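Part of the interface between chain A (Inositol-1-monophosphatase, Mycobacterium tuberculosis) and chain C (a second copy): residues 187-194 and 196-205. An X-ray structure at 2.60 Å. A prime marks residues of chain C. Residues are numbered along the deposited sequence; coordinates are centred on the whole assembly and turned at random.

Chain A (187-194) CREKQAEL
Chain C (196-205) AHVVPLVRDV

Where small side chains meet, two backbones can approach closely, and longer side chains then reach polar atoms around that point. The contact between two copies of inositol-1-monophosphatase illustrates the principle, burying 439 Å² over both stretches. Chain A supplies a helix through Leu194, regular at phi/psi near -62/-41, with Glu193 N bonded to Glu189 O at 2.8 Å.

Chain C enters as the last part of a helix, and Ala196′ sets the register: its CA lies 4.6 Å from Ala192 CA. Both CA-to-CB bonds point toward the partner, bringing Ala192 CB within 3.3 Å of Ala196′ CB, a very tight approach. Glu189, with chi1 and chi2 both t, passes alongside, its CG 2.9 Å from Ala196′ O. His197′ starts away from chain A, but its m rotamer (chi2 175°) brings the ring back, leaving CD2 3.4 Å from Glu189 OE2 and NE2 4.3 Å from Glu193 OE2; neither approach is a hydrogen bond. Val198′ faces away.

Residues 199′ to 201′ form a 3-10 segment. Val199′ (chi1 t) points toward the helix and extends the apolar patch, with CG2 3.9 Å from Ala192 CB and CG1 3.9 Å from Arg188 CB. Pro200′, C-gamma endo, places CG 4.0 Å from Glu189 OE1.

Beyond Val202′ (phi/psi -130/156), the chain turns through Arg203′ (-49/-56) into a strand at Asp204′ (-165/176). Arg188, m at chi1 and extended thereafter (t, t, chi4 180°), spans the distance: NH1 donates to Arg203′ O at 2.9 Å and 131°, with the acceptor at the guanidinium edge. Asp204′, chi1 t, brings OD1 3.8 Å from Arg188 NH1, a long salt bridge of charges only, because the oxygen lies well out of the guanidinium plane. That same OD1 accepts from Val205′ N at 2.7 Å.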

# COMPACT_ATOMS: atom_id res chain seq x y z
N CYS A 187 -6.66 -19.70 -10.93
CA CYS A 187 -7.99 -19.08 -10.73
C CYS A 187 -7.99 -17.57 -10.43
O CYS A 187 -8.96 -17.07 -9.85
CB CYS A 187 -8.76 -19.82 -9.62
N ARG A 188 -6.94 -16.85 -10.82
CA ARG A 188 -6.88 -15.39 -10.61
C ARG A 188 -7.77 -14.49 -11.47
O ARG A 188 -8.35 -13.54 -10.96
CB ARG A 188 -5.44 -14.88 -10.70
CG ARG A 188 -4.63 -15.21 -9.47
CD ARG A 188 -3.36 -14.41 -9.39
NE ARG A 188 -2.66 -14.65 -8.13
CZ ARG A 188 -1.51 -14.07 -7.79
NH1 ARG A 188 -0.91 -13.21 -8.61
NH2 ARG A 188 -0.96 -14.36 -6.61
N GLU A 189 -7.84 -14.74 -12.77
CA GLU A 189 -8.63 -13.89 -13.65
C GLU A 189 -10.11 -13.82 -13.24
O GLU A 189 -10.72 -12.77 -13.39
CB GLU A 189 -8.51 -14.32 -15.12
CG GLU A 189 -8.77 -13.16 -16.07
CD GLU A 189 -8.94 -13.57 -17.51
OE1 GLU A 189 -8.25 -14.53 -17.95
OE2 GLU A 189 -9.75 -12.92 -18.21
N LYS A 190 -10.67 -14.91 -12.72
CA LYS A 190 -12.06 -14.93 -12.24
C LYS A 190 -12.27 -14.00 -11.05
O LYS A 190 -13.27 -13.29 -10.97
CB LYS A 190 -12.48 -16.33 -11.81
CG LYS A 190 -12.56 -17.35 -12.92
CD LYS A 190 -12.87 -18.74 -12.36
CE LYS A 190 -12.62 -19.85 -13.36
NZ LYS A 190 -12.94 -21.18 -12.80
N GLN A 191 -11.32 -14.02 -10.12
CA GLN A 191 -11.36 -13.13 -8.95
C GLN A 191 -11.31 -11.68 -9.41
O GLN A 191 -12.00 -10.84 -8.86
CB GLN A 191 -10.18 -13.39 -8.01
CG GLN A 191 -10.07 -14.79 -7.43
CD GLN A 191 -8.78 -14.99 -6.60
OE1 GLN A 191 -8.55 -14.28 -5.61
NE2 GLN A 191 -7.94 -15.94 -7.00
N ALA A 192 -10.47 -11.41 -10.41
CA ALA A 192 -10.33 -10.06 -10.97
C ALA A 192 -11.61 -9.64 -11.69
O ALA A 192 -12.04 -8.48 -11.61
CB ALA A 192 -9.15 -10.01 -11.92
N GLU A 193 -12.21 -10.59 -12.37
CA GLU A 193 -13.47 -10.41 -13.08
C GLU A 193 -14.57 -10.04 -12.09
O GLU A 193 -15.34 -9.10 -12.30
CB GLU A 193 -13.84 -11.71 -13.81
CG GLU A 193 -14.57 -11.54 -15.13
CD GLU A 193 -13.62 -11.35 -16.31
OE1 GLU A 193 -12.65 -12.15 -16.44
OE2 GLU A 193 -13.85 -10.42 -17.12
N LEU A 194 -14.63 -10.80 -11.00
CA LEU A 194 -15.56 -10.53 -9.91
C LEU A 194 -15.39 -9.13 -9.35
O LEU A 194 -16.38 -8.44 -9.10
CB LEU A 194 -15.36 -11.55 -8.79
CG LEU A 194 -16.13 -11.32 -7.48
CD1 LEU A 194 -17.57 -11.73 -7.63
CD2 LEU A 194 -15.48 -12.09 -6.36
N ALA C 196 -8.36 -7.34 -15.16
CA ALA C 196 -8.59 -8.76 -14.98
C ALA C 196 -7.92 -9.55 -16.10
O ALA C 196 -7.37 -10.61 -15.86
CB ALA C 196 -10.08 -9.06 -14.91
N HIS C 197 -7.92 -9.00 -17.30
CA HIS C 197 -7.25 -9.64 -18.43
C HIS C 197 -5.72 -9.70 -18.30
O HIS C 197 -5.10 -10.68 -18.68
CB HIS C 197 -7.61 -8.95 -19.75
CG HIS C 197 -9.05 -9.10 -20.13
ND1 HIS C 197 -9.58 -8.47 -21.23
CD2 HIS C 197 -10.07 -9.78 -19.56
CE1 HIS C 197 -10.87 -8.77 -21.33
NE2 HIS C 197 -11.18 -9.56 -20.33
N VAL C 198 -5.12 -8.64 -17.77
CA VAL C 198 -3.67 -8.60 -17.59
C VAL C 198 -3.21 -9.29 -16.31
O VAL C 198 -2.08 -9.73 -16.21
CB VAL C 198 -3.10 -7.15 -17.73
CG1 VAL C 198 -4.15 -6.11 -17.41
CG2 VAL C 198 -1.88 -6.96 -16.87
N VAL C 199 -4.11 -9.43 -15.34
CA VAL C 199 -3.79 -10.07 -14.06
C VAL C 199 -3.05 -11.41 -14.17
O VAL C 199 -2.05 -11.60 -13.50
CB VAL C 199 -5.05 -10.25 -13.18
CG1 VAL C 199 -4.81 -11.30 -12.07
CG2 VAL C 199 -5.47 -8.91 -12.56
N PRO C 200 -3.55 -12.34 -15.00
CA PRO C 200 -2.83 -13.62 -15.14
C PRO C 200 -1.50 -13.54 -15.91
O PRO C 200 -0.72 -14.49 -15.88
CB PRO C 200 -3.84 -14.50 -15.91
CG PRO C 200 -4.63 -13.53 -16.72
CD PRO C 200 -4.78 -12.32 -15.82
N LEU C 201 -1.25 -12.44 -16.60
CA LEU C 201 0.00 -12.29 -17.36
C LEU C 201 1.14 -11.77 -16.50
O LEU C 201 2.28 -11.67 -16.98
CB LEU C 201 -0.19 -11.35 -18.54
CG LEU C 201 -1.19 -11.77 -19.61
CD1 LEU C 201 -1.44 -10.61 -20.54
CD2 LEU C 201 -0.66 -13.00 -20.34
N VAL C 202 0.84 -11.41 -15.25
CA VAL C 202 1.82 -10.80 -14.36
C VAL C 202 1.90 -11.45 -12.99
O VAL C 202 0.95 -12.06 -12.50
CB VAL C 202 1.53 -9.31 -14.13
CG1 VAL C 202 1.66 -8.53 -15.42
CG2 VAL C 202 0.17 -9.11 -13.49
N ARG C 203 3.06 -11.28 -12.36
CA ARG C 203 3.36 -11.86 -11.05
C ARG C 203 2.27 -11.61 -10.00
O ARG C 203 1.77 -12.54 -9.41
CB ARG C 203 4.68 -11.27 -10.56
CG ARG C 203 5.29 -11.88 -9.33
CD ARG C 203 6.53 -11.06 -9.01
NE ARG C 203 7.34 -11.59 -7.94
CZ ARG C 203 8.20 -12.60 -8.05
NH1 ARG C 203 8.37 -13.23 -9.20
NH2 ARG C 203 8.88 -12.99 -6.99
N ASP C 204 1.94 -10.33 -9.79
CA ASP C 204 0.87 -9.90 -8.89
C ASP C 204 0.55 -8.44 -9.19
O ASP C 204 1.21 -7.80 -10.02
CB ASP C 204 1.31 -10.07 -7.43
CG ASP C 204 0.14 -10.20 -6.45
OD1 ASP C 204 -1.03 -9.92 -6.79
OD2 ASP C 204 0.42 -10.58 -5.29
N VAL C 205 -0.45 -7.91 -8.52
CA VAL C 205 -0.89 -6.53 -8.73
C VAL C 205 -0.89 -5.74 -7.40
O VAL C 205 -1.17 -6.30 -6.32
CB VAL C 205 -2.31 -6.52 -9.38
CG1 VAL C 205 -2.80 -5.11 -9.63
CG2 VAL C 205 -2.31 -7.29 -10.68